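Local atomic coordinates of sorting nexin-3 (Saccharomyces cerevisiae, PDB entry 1OCS), a protein that binds phosphatidylinositol 3-phosphate through its PX domain and helps retrieve late Golgi membrane proteins from the prevacuolar compartment. Residues A[104-116]-A[127-139]. Residues are numbered along the deposited sequence; the frame is centred on the assembly and turned at random.
Sequences VMVPHLPGKILLS and RRQGLNTWMQSVA
The indole of Trp-134 stands up from helix 121-139 into the irregular chain 104-116, and its N-H points almost perfectly straight at the carbonyl of Pro-107 (NE1 to O 3.0 Å, N-H...O angle 179°). The oxygen lies in the ring plane, but the donor sits well above the carbonyl plane. Tryptophan suits this place by offering a polar edge and two broad faces. Leu-109 lays CD2 over one face as a CH-pi contact, 3.7 Å from the centroid of the six-membered ring; Val-138 sets CG2 against the opposite face. With CG anti to the backbone N (chi1 -171°), the indole is carried up between these methyls. Leu-109 CD2 also meets Leu-131 CD2 at 3.7 Å, while the ring of Pro-110 crosses Trp-134 at about a right angle, Pro-110 CD 3.7 Å from Trp-134 CD1. Beneath it Gly-130, where a CB would run into Pro-110, lets the proline settle on the helix backbone, Pro-110 CG 3.6 Å from Gly-130 O.

Two turns back toward the start of the helix, Arg-127, extended from CG to NE, donates from both NE and NH2 to the one carbonyl oxygen of Gly-111, near the guanidinium plane. Glycine fits here: phi is positive (59°), and a CB would crowd Arg-127 CG. This grip holds that edge of the guanidinium toward the loop; Arg-127 binds the phosphoinositide, as Lys-112 also does. Leu-114 crosses Arg-127 at about a right angle, its CD1 3.5 Å from Arg-127 NH2. Pro-107 and Pro-110 frame the PxxP sequence of the PX fold's proline-containing loop, which carries Lys-112 and links helices 93-98 and 121-139; Leu-109 reaches helix 82-89, Val-106 helix 93-98, and Leu-131 Tyr-60 of strand 57-66.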
ATOM      1  N   VAL A 104      14.295 -11.359  -7.104  1.00 40.18           N
ATOM      2  CA  VAL A 104      13.249 -10.345  -7.212  1.00 37.05           C
ATOM      3  C   VAL A 104      13.581  -9.190  -6.271  1.00 34.78           C
ATOM      4  O   VAL A 104      13.865  -9.402  -5.092  1.00 35.16           O
ATOM      5  CB  VAL A 104      11.869 -10.904  -6.829  1.00 35.30           C
ATOM      6  CG1 VAL A 104      10.824  -9.802  -6.911  1.00 35.11           C
ATOM      7  CG2 VAL A 104      11.501 -12.051  -7.750  1.00 36.36           C
ATOM      8  N   MET A 105      13.542  -7.969  -6.785  1.00 31.09           N
ATOM      9  CA  MET A 105      13.863  -6.818  -5.960  1.00 28.45           C
ATOM     10  C   MET A 105      12.717  -5.832  -5.794  1.00 25.61           C
ATOM     11  O   MET A 105      12.039  -5.473  -6.752  1.00 25.56           O
ATOM     12  CB  MET A 105      15.092  -6.115  -6.527  1.00 29.77           C
ATOM     13  CG  MET A 105      16.317  -7.017  -6.558  1.00 33.12           C
ATOM     14  SD  MET A 105      17.836  -6.080  -6.576  1.00 41.56           S
ATOM     15  CE  MET A 105      17.905  -5.611  -8.305  1.00 39.74           C
ATOM     16  N   VAL A 106      12.504  -5.402  -4.557  1.00 22.51           N
ATOM     17  CA  VAL A 106      11.439  -4.462  -4.252  1.00 18.54           C
ATOM     18  C   VAL A 106      12.015  -3.060  -4.158  1.00 18.39           C
ATOM     19  O   VAL A 106      12.966  -2.820  -3.408  1.00 17.63           O
ATOM     20  CB  VAL A 106      10.756  -4.810  -2.915  1.00 19.76           C
ATOM     21  CG1 VAL A 106       9.639  -3.802  -2.619  1.00 15.56           C
ATOM     22  CG2 VAL A 106      10.211  -6.224  -2.967  1.00 16.23           C
ATOM     23  N   PRO A 107      11.445  -2.114  -4.915  1.00 17.53           N
ATOM     24  CA  PRO A 107      11.895  -0.719  -4.927  1.00 17.90           C
ATOM     25  C   PRO A 107      11.815  -0.063  -3.556  1.00 17.75           C
ATOM     26  O   PRO A 107      11.019  -0.472  -2.708  1.00 16.23           O
ATOM     27  CB  PRO A 107      10.929  -0.043  -5.904  1.00 17.22           C
ATOM     28  CG  PRO A 107      10.500  -1.150  -6.796  1.00 21.82           C
ATOM     29  CD  PRO A 107      10.325  -2.309  -5.850  1.00 19.12           C
ATOM     30  N   HIS A 108      12.637   0.963  -3.354  1.00 17.98           N
ATOM     31  CA  HIS A 108      12.632   1.728  -2.112  1.00 19.22           C
ATOM     32  C   HIS A 108      11.262   2.384  -1.992  1.00 19.86           C
ATOM     33  O   HIS A 108      10.657   2.738  -3.006  1.00 18.37           O
ATOM     34  CB  HIS A 108      13.669   2.859  -2.166  1.00 21.78           C
ATOM     35  CG  HIS A 108      15.085   2.415  -1.973  1.00 23.04           C
ATOM     36  ND1 HIS A 108      16.160   3.237  -2.239  1.00 25.02           N
ATOM     37  CD2 HIS A 108      15.605   1.261  -1.498  1.00 24.39           C
ATOM     38  CE1 HIS A 108      17.280   2.607  -1.935  1.00 24.60           C
ATOM     39  NE2 HIS A 108      16.972   1.406  -1.483  1.00 24.26           N
ATOM     40  N   LEU A 109      10.773   2.553  -0.765  1.00 20.07           N
ATOM     41  CA  LEU A 109       9.500   3.231  -0.553  1.00 21.96           C
ATOM     42  C   LEU A 109       9.841   4.705  -0.721  1.00 23.10           C
ATOM     43  O   LEU A 109      10.815   5.177  -0.150  1.00 22.48           O
ATOM     44  CB  LEU A 109       8.988   3.027   0.872  1.00 19.32           C
ATOM     45  CG  LEU A 109       7.686   2.279   1.163  1.00 22.57           C
ATOM     46  CD1 LEU A 109       7.252   2.668   2.575  1.00 21.17           C
ATOM     47  CD2 LEU A 109       6.587   2.627   0.162  1.00 15.81           C
ATOM     48  N   PRO A 110       9.055   5.448  -1.509  1.00 26.13           N
ATOM     49  CA  PRO A 110       9.350   6.872  -1.694  1.00 28.52           C
ATOM     50  C   PRO A 110       8.944   7.673  -0.462  1.00 30.38           C
ATOM     51  O   PRO A 110       8.242   7.164   0.407  1.00 30.84           O
ATOM     52  CB  PRO A 110       8.501   7.254  -2.910  1.00 29.11           C
ATOM     53  CG  PRO A 110       8.252   5.935  -3.608  1.00 28.88           C
ATOM     54  CD  PRO A 110       8.022   5.003  -2.458  1.00 26.58           C
ATOM     55  N   GLY A 111       9.395   8.922  -0.399  1.00 32.87           N
ATOM     56  CA  GLY A 111       9.044   9.803   0.704  1.00 35.21           C
ATOM     57  C   GLY A 111       9.409   9.390   2.116  1.00 37.08           C
ATOM     58  O   GLY A 111       8.765   9.831   3.066  1.00 36.97           O
ATOM     59  N   LYS A 112      10.428   8.550   2.268  1.00 39.95           N
ATOM     60  CA  LYS A 112      10.855   8.118   3.595  1.00 43.44           C
ATOM     61  C   LYS A 112      11.504   9.288   4.321  1.00 44.94           C
ATOM     62  O   LYS A 112      11.078   9.672   5.413  1.00 45.19           O
ATOM     63  CB  LYS A 112      11.858   6.961   3.491  1.00 44.80           C
ATOM     64  CG  LYS A 112      11.232   5.600   3.209  1.00 46.37           C
ATOM     65  CD  LYS A 112      12.289   4.526   2.954  1.00 46.59           C
ATOM     66  CE  LYS A 112      13.034   4.768   1.648  1.00 43.45           C
ATOM     67  NZ  LYS A 112      14.126   3.784   1.439  1.00 45.48           N
ATOM     68  N   ILE A 113      12.539   9.846   3.701  1.00 47.12           N
ATOM     69  CA  ILE A 113      13.264  10.978   4.264  1.00 48.54           C
ATOM     70  C   ILE A 113      12.303  12.137   4.510  1.00 48.48           C
ATOM     71  O   ILE A 113      11.368  12.353   3.738  1.00 48.40           O
ATOM     72  CB  ILE A 113      14.384  11.454   3.307  1.00 49.89           C
ATOM     73  CG1 ILE A 113      15.331  10.292   2.993  1.00 49.90           C
ATOM     74  CG2 ILE A 113      15.146  12.621   3.930  1.00 50.24           C
ATOM     75  CD1 ILE A 113      15.989   9.678   4.212  1.00 50.75           C
ATOM     76  N   LEU A 114      12.542  12.881   5.584  1.00 48.11           N
ATOM     77  CA  LEU A 114      11.692  14.011   5.929  1.00 47.85           C
ATOM     78  C   LEU A 114      12.517  15.210   6.386  1.00 47.81           C
ATOM     79  O   LEU A 114      13.271  15.125   7.355  1.00 48.80           O
ATOM     80  CB  LEU A 114      10.717  13.600   7.037  1.00 47.57           C
ATOM     81  CG  LEU A 114       9.214  13.725   6.761  1.00 48.09           C
ATOM     82  CD1 LEU A 114       8.852  13.022   5.464  1.00 47.12           C
ATOM     83  CD2 LEU A 114       8.441  13.128   7.926  1.00 48.15           C
ATOM     84  N   LEU A 115      12.383  16.322   5.672  1.00 47.18           N
ATOM     85  CA  LEU A 115      13.096  17.546   6.023  1.00 45.48           C
ATOM     86  C   LEU A 115      12.072  18.670   6.082  1.00 43.10           C
ATOM     87  O   LEU A 115      12.405  19.827   6.337  1.00 44.41           O
ATOM     88  CB  LEU A 115      14.169  17.872   4.981  1.00 48.38           C
ATOM     89  CG  LEU A 115      15.082  19.052   5.338  1.00 50.61           C
ATOM     90  CD1 LEU A 115      15.788  18.773   6.660  1.00 50.75           C
ATOM     91  CD2 LEU A 115      16.102  19.277   4.228  1.00 52.03           C
ATOM     92  N   SER A 116      10.819  18.303   5.841  1.00 38.88           N
ATOM     93  CA  SER A 116       9.701  19.235   5.865  1.00 35.95           C
ATOM     94  C   SER A 116       8.640  18.682   6.821  1.00 32.32           C
ATOM     95  O   SER A 116       8.634  17.490   7.120  1.00 31.42           O
ATOM     96  CB  SER A 116       9.126  19.382   4.452  1.00 36.27           C
ATOM     97  OG  SER A 116       8.015  20.257   4.437  1.00 41.00           O
ATOM     98  N   ARG A 127       4.036  12.156  -0.938  1.00 22.97           N
ATOM     99  CA  ARG A 127       3.912  10.773  -0.505  1.00 23.66           C
ATOM    100  C   ARG A 127       2.796  10.080  -1.275  1.00 22.27           C
ATOM    101  O   ARG A 127       2.941   8.931  -1.684  1.00 20.61           O
ATOM    102  CB  ARG A 127       3.630  10.690   0.997  1.00 21.76           C
ATOM    103  CG  ARG A 127       4.879  10.865   1.829  1.00 24.73           C
ATOM    104  CD  ARG A 127       4.668  10.544   3.299  1.00 22.72           C
ATOM    105  NE  ARG A 127       5.964  10.322   3.933  1.00 20.63           N
ATOM    106  CZ  ARG A 127       6.148  10.091   5.226  1.00 20.08           C
ATOM    107  NH1 ARG A 127       5.111  10.052   6.055  1.00 14.89           N
ATOM    108  NH2 ARG A 127       7.379   9.887   5.679  1.00 18.04           N
ATOM    109  N   ARG A 128       1.687  10.785  -1.469  1.00 21.91           N
ATOM    110  CA  ARG A 128       0.557  10.219  -2.197  1.00 23.38           C
ATOM    111  C   ARG A 128       1.019   9.770  -3.584  1.00 22.53           C
ATOM    112  O   ARG A 128       0.814   8.623  -3.972  1.00 21.45           O
ATOM    113  CB  ARG A 128      -0.556  11.254  -2.346  1.00 24.43           C
ATOM    114  CG  ARG A 128      -1.866  10.677  -2.852  1.00 28.61           C
ATOM    115  CD  ARG A 128      -2.529  11.623  -3.829  1.00 33.38           C
ATOM    116  NE  ARG A 128      -1.725  11.754  -5.037  1.00 39.19           N
ATOM    117  CZ  ARG A 128      -2.005  12.572  -6.045  1.00 42.39           C
ATOM    118  NH1 ARG A 128      -1.204  12.613  -7.101  1.00 43.05           N
ATOM    119  NH2 ARG A 128      -3.081  13.351  -5.997  1.00 43.82           N
ATOM    120  N   GLN A 129       1.646  10.685  -4.324  1.00 22.67           N
ATOM    121  CA  GLN A 129       2.140  10.386  -5.667  1.00 22.78           C
ATOM    122  C   GLN A 129       3.160   9.259  -5.638  1.00 20.81           C
ATOM    123  O   GLN A 129       3.081   8.323  -6.430  1.00 19.92           O
ATOM    124  CB  GLN A 129       2.786  11.625  -6.299  1.00 24.24           C
ATOM    125  CG  GLN A 129       1.832  12.782  -6.508  1.00 33.51           C
ATOM    126  CD  GLN A 129       2.483  13.965  -7.201  1.00 37.57           C
ATOM    127  OE1 GLN A 129       1.894  15.043  -7.287  1.00 41.88           O
ATOM    128  NE2 GLN A 129       3.699  13.768  -7.703  1.00 40.55           N
ATOM    129  N   GLY A 130       4.124   9.358  -4.727  1.00 19.22           N
ATOM    130  CA  GLY A 130       5.140   8.328  -4.624  1.00 18.51           C
ATOM    131  C   GLY A 130       4.548   6.974  -4.283  1.00 18.51           C
ATOM    132  O   GLY A 130       4.867   5.964  -4.919  1.00 18.28           O
ATOM    133  N   LEU A 131       3.679   6.946  -3.280  1.00 16.62           N
ATOM    134  CA  LEU A 131       3.054   5.693  -2.870  1.00 17.72           C
ATOM    135  C   LEU A 131       2.205   5.087  -3.986  1.00 16.50           C
ATOM    136  O   LEU A 131       2.157   3.866  -4.140  1.00 17.07           O
ATOM    137  CB  LEU A 131       2.201   5.910  -1.620  1.00 15.43           C
ATOM    138  CG  LEU A 131       2.979   6.235  -0.337  1.00 16.06           C
ATOM    139  CD1 LEU A 131       2.007   6.559   0.770  1.00 13.00           C
ATOM    140  CD2 LEU A 131       3.862   5.061   0.056  1.00 15.15           C
ATOM    141  N   ASN A 132       1.529   5.939  -4.754  1.00 16.60           N
ATOM    142  CA  ASN A 132       0.695   5.464  -5.854  1.00 17.20           C
ATOM    143  C   ASN A 132       1.576   4.732  -6.867  1.00 16.92           C
ATOM    144  O   ASN A 132       1.292   3.604  -7.255  1.00 16.96           O
ATOM    145  CB  ASN A 132      -0.016   6.640  -6.537  1.00 15.66           C
ATOM    146  CG  ASN A 132      -0.921   6.192  -7.675  1.00 19.09           C
ATOM    147  OD1 ASN A 132      -1.924   5.511  -7.454  1.00 15.63           O
ATOM    148  ND2 ASN A 132      -0.562   6.563  -8.905  1.00 16.51           N
ATOM    149  N   THR A 133       2.659   5.381  -7.279  1.00 18.93           N
ATOM    150  CA  THR A 133       3.588   4.793  -8.239  1.00 18.91           C
ATOM    151  C   THR A 133       4.204   3.503  -7.696  1.00 18.26           C
ATOM    152  O   THR A 133       4.299   2.501  -8.409  1.00 17.66           O
ATOM    153  CB  THR A 133       4.718   5.788  -8.587  1.00 19.80           C
ATOM    154  OG1 THR A 133       4.154   6.929  -9.243  1.00 21.41           O
ATOM    155  CG2 THR A 133       5.748   5.144  -9.503  1.00 21.29           C
ATOM    156  N   TRP A 134       4.612   3.534  -6.431  1.00 17.82           N
ATOM    157  CA  TRP A 134       5.221   2.375  -5.783  1.00 16.58           C
ATOM    158  C   TRP A 134       4.252   1.191  -5.747  1.00 16.75           C
ATOM    159  O   TRP A 134       4.615   0.065  -6.091  1.00 15.41           O
ATOM    160  CB  TRP A 134       5.626   2.735  -4.349  1.00 16.32           C
ATOM    161  CG  TRP A 134       6.460   1.688  -3.657  1.00 15.14           C
ATOM    162  CD1 TRP A 134       7.807   1.505  -3.777  1.00 15.24           C
ATOM    163  CD2 TRP A 134       6.001   0.691  -2.733  1.00 14.33           C
ATOM    164  NE1 TRP A 134       8.217   0.460  -2.983  1.00 13.26           N
ATOM    165  CE2 TRP A 134       7.130  -0.058  -2.331  1.00 13.47           C
ATOM    166  CE3 TRP A 134       4.743   0.359  -2.204  1.00 13.05           C
ATOM    167  CZ2 TRP A 134       7.044  -1.122  -1.421  1.00 13.33           C
ATOM    168  CZ3 TRP A 134       4.656  -0.699  -1.300  1.00 13.98           C
ATOM    169  CH2 TRP A 134       5.804  -1.427  -0.917  1.00 12.88           C
ATOM    170  N   MET A 135       3.018   1.455  -5.328  1.00 15.90           N
ATOM    171  CA  MET A 135       2.010   0.409  -5.223  1.00 17.12           C
ATOM    172  C   MET A 135       1.684  -0.231  -6.571  1.00 16.62           C
ATOM    173  O   MET A 135       1.527  -1.448  -6.656  1.00 16.05           O
ATOM    174  CB  MET A 135       0.738   0.976  -4.588  1.00 18.42           C
ATOM    175  CG  MET A 135      -0.110  -0.045  -3.857  1.00 20.84           C
ATOM    176  SD  MET A 135       0.812  -0.946  -2.576  1.00 22.73           S
ATOM    177  CE  MET A 135       0.201  -2.585  -2.853  1.00 20.22           C
ATOM    178  N   GLN A 136       1.585   0.578  -7.625  1.00 16.57           N
ATOM    179  CA  GLN A 136       1.278   0.041  -8.949  1.00 17.76           C
ATOM    180  C   GLN A 136       2.440  -0.811  -9.445  1.00 19.93           C
ATOM    181  O   GLN A 136       2.242  -1.809 -10.142  1.00 19.37           O
ATOM    182  CB  GLN A 136       0.994   1.176  -9.941  1.00 18.99           C
ATOM    183  CG  GLN A 136      -0.175   2.066  -9.519  1.00 20.93           C
ATOM    184  CD  GLN A 136      -0.557   3.091 -10.567  1.00 21.87           C
ATOM    185  OE1 GLN A 136       0.248   3.448 -11.430  1.00 24.32           O
ATOM    186  NE2 GLN A 136      -1.786   3.584 -10.489  1.00 22.15           N
ATOM    187  N   SER A 137       3.652  -0.421  -9.067  1.00 18.83           N
ATOM    188  CA  SER A 137       4.851  -1.150  -9.453  1.00 18.64           C
ATOM    189  C   SER A 137       4.912  -2.499  -8.732  1.00 18.13           C
ATOM    190  O   SER A 137       5.180  -3.539  -9.340  1.00 15.93           O
ATOM    191  CB  SER A 137       6.086  -0.313  -9.112  1.00 20.87           C
ATOM    192  OG  SER A 137       7.272  -1.023  -9.386  1.00 26.47           O
ATOM    193  N   VAL A 138       4.655  -2.482  -7.431  1.00 15.77           N
ATOM    194  CA  VAL A 138       4.685  -3.703  -6.642  1.00 14.70           C
ATOM    195  C   VAL A 138       3.508  -4.633  -6.941  1.00 15.90           C
ATOM    196  O   VAL A 138       3.708  -5.814  -7.221  1.00 15.56           O
ATOM    197  CB  VAL A 138       4.716  -3.378  -5.133  1.00 16.43           C
ATOM    198  CG1 VAL A 138       4.481  -4.644  -4.310  1.00 16.33           C
ATOM    199  CG2 VAL A 138       6.072  -2.749  -4.777  1.00 15.66           C
ATOM    200  N   ALA A 139       2.289  -4.102  -6.884  1.00 13.30           N
ATOM    201  CA  ALA A 139       1.095  -4.902  -7.142  1.00 14.26           C
ATOM    202  C   ALA A 139       1.029  -5.357  -8.595  1.00 14.90           C
ATOM    203  O   ALA A 139       0.293  -6.287  -8.927  1.00 15.24           O
ATOM    204  CB  ALA A 139      -0.168  -4.100  -6.792  1.00 13.25           C
TER